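Local structure of LipS lipolytic enzyme (Unidentified, 4FBL) at the interface of chains A and B. The protein is a thermostable lipolytic enzyme of the alpha/beta hydrolase fold, a lipase that hydrolyses carboxylic ester bonds. Sequence-based numbering; all coordinates share one arbitrary frame. Chains: chain A/B, LipS lipolytic enzyme.

The interface of chains A and B. Residues chain A 140, 205-206, 208-209, 212-213; chain B 163, 166-167, 201, 204.
Helix 200-213 of chain A lies against helix 160-166 of chain B, the loop residue B:Phe167 that follows it, and the start of B helix 200-213, with the end of A helix 129-140 coming in through A:Gln140. A:Val209 sits in the middle. Its CG2 meets CG2 of B:Ile204 at 3.9 Å, the two side chains crossing at about a right angle, and also packs on the methyl of B:Ala166. With chi1 at 172° its other branch, CG1, lies anti to the backbone N and faces the carbonyl O of B:Ala163. One turn on, A:Met212 lies alongside the methyl of B:Ala163: CB comes to 3.6 Å from that CB, and CG and SD touch it too. The chain is extended to SD, then bends at chi3 (-58°), bringing CE tip to tip with B:Ile204, 3.8 Å from its CG1. At the other end, CG2 of A:Thr205 meets the phenyl of B:Phe167 at its edge, in the ring plane, 3.9 Å from CZ. Polar contact runs through a water, which accepts the N-H of B:Phe167 (2.9 Å from N to the water oxygen, 160° at H) and can give its two hydrogens to the carbonyl O of B:Ala163 and the side-chain amide oxygen OE1 of A:Gln140. This largely apolar patch and its two-fold twin join the two copies in the deposited assembly; the structure alone does not show whether the enzyme works as this dimer.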
ATOM      1  N   GLN A 140      -1.757   1.191 -15.404  1.00 18.44           N
ATOM      2  CA  GLN A 140      -1.976   2.592 -15.371  1.00 19.89           C
ATOM      3  C   GLN A 140      -2.220   3.143 -16.776  1.00 21.74           C
ATOM      4  O   GLN A 140      -3.028   4.097 -16.915  1.00 21.02           O
ATOM      5  CB  GLN A 140      -0.821   3.381 -14.705  1.00 17.87           C
ATOM      6  CG  GLN A 140      -1.002   4.954 -14.680  1.00 22.28           C
ATOM      7  CD  GLN A 140      -2.155   5.361 -13.692  1.00 27.30           C
ATOM      8  OE1 GLN A 140      -1.959   5.316 -12.508  1.00 30.85           O
ATOM      9  NE2 GLN A 140      -3.344   5.603 -14.189  1.00 18.14           N
ATOM     10  N   THR A 205       3.702   0.569  -0.668  1.00 15.71           N
ATOM     11  CA  THR A 205       2.675   1.238  -1.447  1.00 19.74           C
ATOM     12  C   THR A 205       2.677   0.899  -2.961  1.00 19.43           C
ATOM     13  O   THR A 205       1.603   0.713  -3.601  1.00 18.06           O
ATOM     14  CB  THR A 205       2.895   2.805  -1.365  1.00 21.02           C
ATOM     15  OG1 THR A 205       2.793   3.214  -0.006  1.00 20.61           O
ATOM     16  CG2 THR A 205       1.835   3.576  -2.137  1.00 18.87           C
ATOM     17  N   ILE A 206       3.867   0.883  -3.554  1.00 18.37           N
ATOM     18  CA  ILE A 206       3.940   0.562  -5.007  1.00 19.11           C
ATOM     19  C   ILE A 206       3.419  -0.825  -5.199  1.00 17.66           C
ATOM     20  O   ILE A 206       2.697  -1.054  -6.114  1.00 16.09           O
ATOM     21  CB  ILE A 206       5.372   0.572  -5.574  1.00 20.35           C
ATOM     22  CG1 ILE A 206       6.006   1.964  -5.515  1.00 21.48           C
ATOM     23  CG2 ILE A 206       5.420  -0.064  -6.999  1.00 19.50           C
ATOM     24  CD1 ILE A 206       5.393   2.870  -6.433  1.00 27.52           C
ATOM     25  N   ALA A 208       1.190  -2.498  -3.507  1.00 18.58           N
ATOM     26  CA  ALA A 208      -0.285  -2.510  -3.256  1.00 19.45           C
ATOM     27  C   ALA A 208      -1.020  -1.889  -4.409  1.00 17.92           C
ATOM     28  O   ALA A 208      -2.029  -2.395  -4.828  1.00 19.58           O
ATOM     29  CB  ALA A 208      -0.612  -1.718  -1.935  1.00 15.63           C
ATOM     30  N   VAL A 209      -0.538  -0.776  -4.922  1.00 18.96           N
ATOM     31  CA  VAL A 209      -1.198  -0.168  -6.047  1.00 18.88           C
ATOM     32  C   VAL A 209      -1.125  -1.079  -7.321  1.00 20.29           C
ATOM     33  O   VAL A 209      -2.162  -1.407  -7.927  1.00 18.89           O
ATOM     34  CB  VAL A 209      -0.634   1.211  -6.258  1.00 19.17           C
ATOM     35  CG1 VAL A 209      -1.169   1.855  -7.582  1.00 17.51           C
ATOM     36  CG2 VAL A 209      -1.042   2.049  -5.103  1.00 19.12           C
ATOM     37  N   MET A 212      -3.662  -4.004  -7.125  1.00 21.20           N
ATOM     38  CA  MET A 212      -5.080  -3.569  -7.270  1.00 21.20           C
ATOM     39  C   MET A 212      -5.323  -3.207  -8.740  1.00 21.87           C
ATOM     40  O   MET A 212      -6.503  -3.168  -9.215  1.00 20.90           O
ATOM     41  CB  MET A 212      -5.333  -2.317  -6.420  1.00 21.39           C
ATOM     42  CG  MET A 212      -6.891  -2.011  -6.136  1.00 24.27           C
ATOM     43  SD  MET A 212      -7.181  -0.596  -5.054  1.00 24.04           S
ATOM     44  CE  MET A 212      -6.268  -1.046  -3.532  1.00 19.23           C
ATOM     45  N   LEU A 213      -4.229  -2.930  -9.466  1.00 19.54           N
ATOM     46  CA  LEU A 213      -4.349  -2.554 -10.884  1.00 20.31           C
ATOM     47  C   LEU A 213      -4.347  -3.767 -11.800  1.00 20.01           C
ATOM     48  O   LEU A 213      -4.677  -3.675 -13.038  1.00 24.06           O
ATOM     49  CB  LEU A 213      -3.233  -1.581 -11.299  1.00 19.64           C
ATOM     50  CG  LEU A 213      -3.325  -0.111 -11.035  1.00 21.38           C
ATOM     51  CD1 LEU A 213      -2.004   0.642 -11.410  1.00 20.74           C
ATOM     52  CD2 LEU A 213      -4.552   0.434 -11.804  1.00 19.37           C
TER
ATOM     53  N   ALA B 163      -7.167   2.635  -7.727  1.00 21.89           N
ATOM     54  CA  ALA B 163      -5.702   2.376  -7.834  1.00 20.61           C
ATOM     55  C   ALA B 163      -5.143   3.200  -9.029  1.00 20.77           C
ATOM     56  O   ALA B 163      -4.028   3.732  -8.964  1.00 20.95           O
ATOM     57  CB  ALA B 163      -5.491   0.875  -7.974  1.00 19.57           C
ATOM     58  N   ALA B 166      -4.121   6.659  -8.012  1.00 22.46           N
ATOM     59  CA  ALA B 166      -3.042   6.853  -6.989  1.00 20.97           C
ATOM     60  C   ALA B 166      -1.828   7.621  -7.489  1.00 20.81           C
ATOM     61  O   ALA B 166      -1.351   8.599  -6.856  1.00 20.62           O
ATOM     62  CB  ALA B 166      -2.647   5.473  -6.394  1.00 20.04           C
ATOM     63  N   PHE B 167      -1.262   7.201  -8.634  1.00 21.28           N
ATOM     64  CA  PHE B 167      -0.077   7.920  -9.158  1.00 22.13           C
ATOM     65  C   PHE B 167      -0.217   8.437 -10.589  1.00 25.59           C
ATOM     66  O   PHE B 167       0.745   8.396 -11.358  1.00 26.42           O
ATOM     67  CB  PHE B 167       1.169   7.009  -9.113  1.00 19.51           C
ATOM     68  CG  PHE B 167       1.570   6.637  -7.714  1.00 20.03           C
ATOM     69  CD1 PHE B 167       2.224   7.568  -6.921  1.00 19.98           C
ATOM     70  CD2 PHE B 167       1.227   5.410  -7.187  1.00 20.38           C
ATOM     71  CE1 PHE B 167       2.595   7.288  -5.649  1.00 19.01           C
ATOM     72  CE2 PHE B 167       1.586   5.098  -5.851  1.00 19.98           C
ATOM     73  CZ  PHE B 167       2.271   6.032  -5.084  1.00 18.23           C
ATOM     74  N   LYS B 201      -3.435   7.766  -2.591  1.00 15.56           N
ATOM     75  CA  LYS B 201      -2.290   6.838  -2.435  1.00 16.13           C
ATOM     76  C   LYS B 201      -2.098   6.428  -0.908  1.00 17.59           C
ATOM     77  O   LYS B 201      -1.884   5.244  -0.574  1.00 16.26           O
ATOM     78  CB  LYS B 201      -1.028   7.454  -3.058  1.00 14.78           C
ATOM     79  CG  LYS B 201      -0.418   8.583  -2.302  1.00 18.59           C
ATOM     80  CD  LYS B 201       0.827   9.228  -2.958  1.00 20.15           C
ATOM     81  CE  LYS B 201       0.481   9.966  -4.267  1.00 24.37           C
ATOM     82  NZ  LYS B 201      -0.194  11.314  -4.059  1.00 25.13           N
ATOM     83  N   ILE B 204      -4.584   3.769   0.384  1.00 19.07           N
ATOM     84  CA  ILE B 204      -4.230   2.382  -0.028  1.00 17.78           C
ATOM     85  C   ILE B 204      -3.000   1.904   0.832  1.00 17.04           C
ATOM     86  O   ILE B 204      -2.956   0.742   1.244  1.00 18.88           O
ATOM     87  CB  ILE B 204      -3.850   2.361  -1.581  1.00 17.77           C
ATOM     88  CG1 ILE B 204      -5.143   2.388  -2.441  1.00 18.77           C
ATOM     89  CG2 ILE B 204      -3.138   1.071  -1.913  1.00 17.29           C
ATOM     90  CD1 ILE B 204      -4.978   2.900  -3.899  1.00 17.78           C
TER
HETATM   91  O   HOH W   1      -1.709   4.729 -10.096  1.00 17.83           O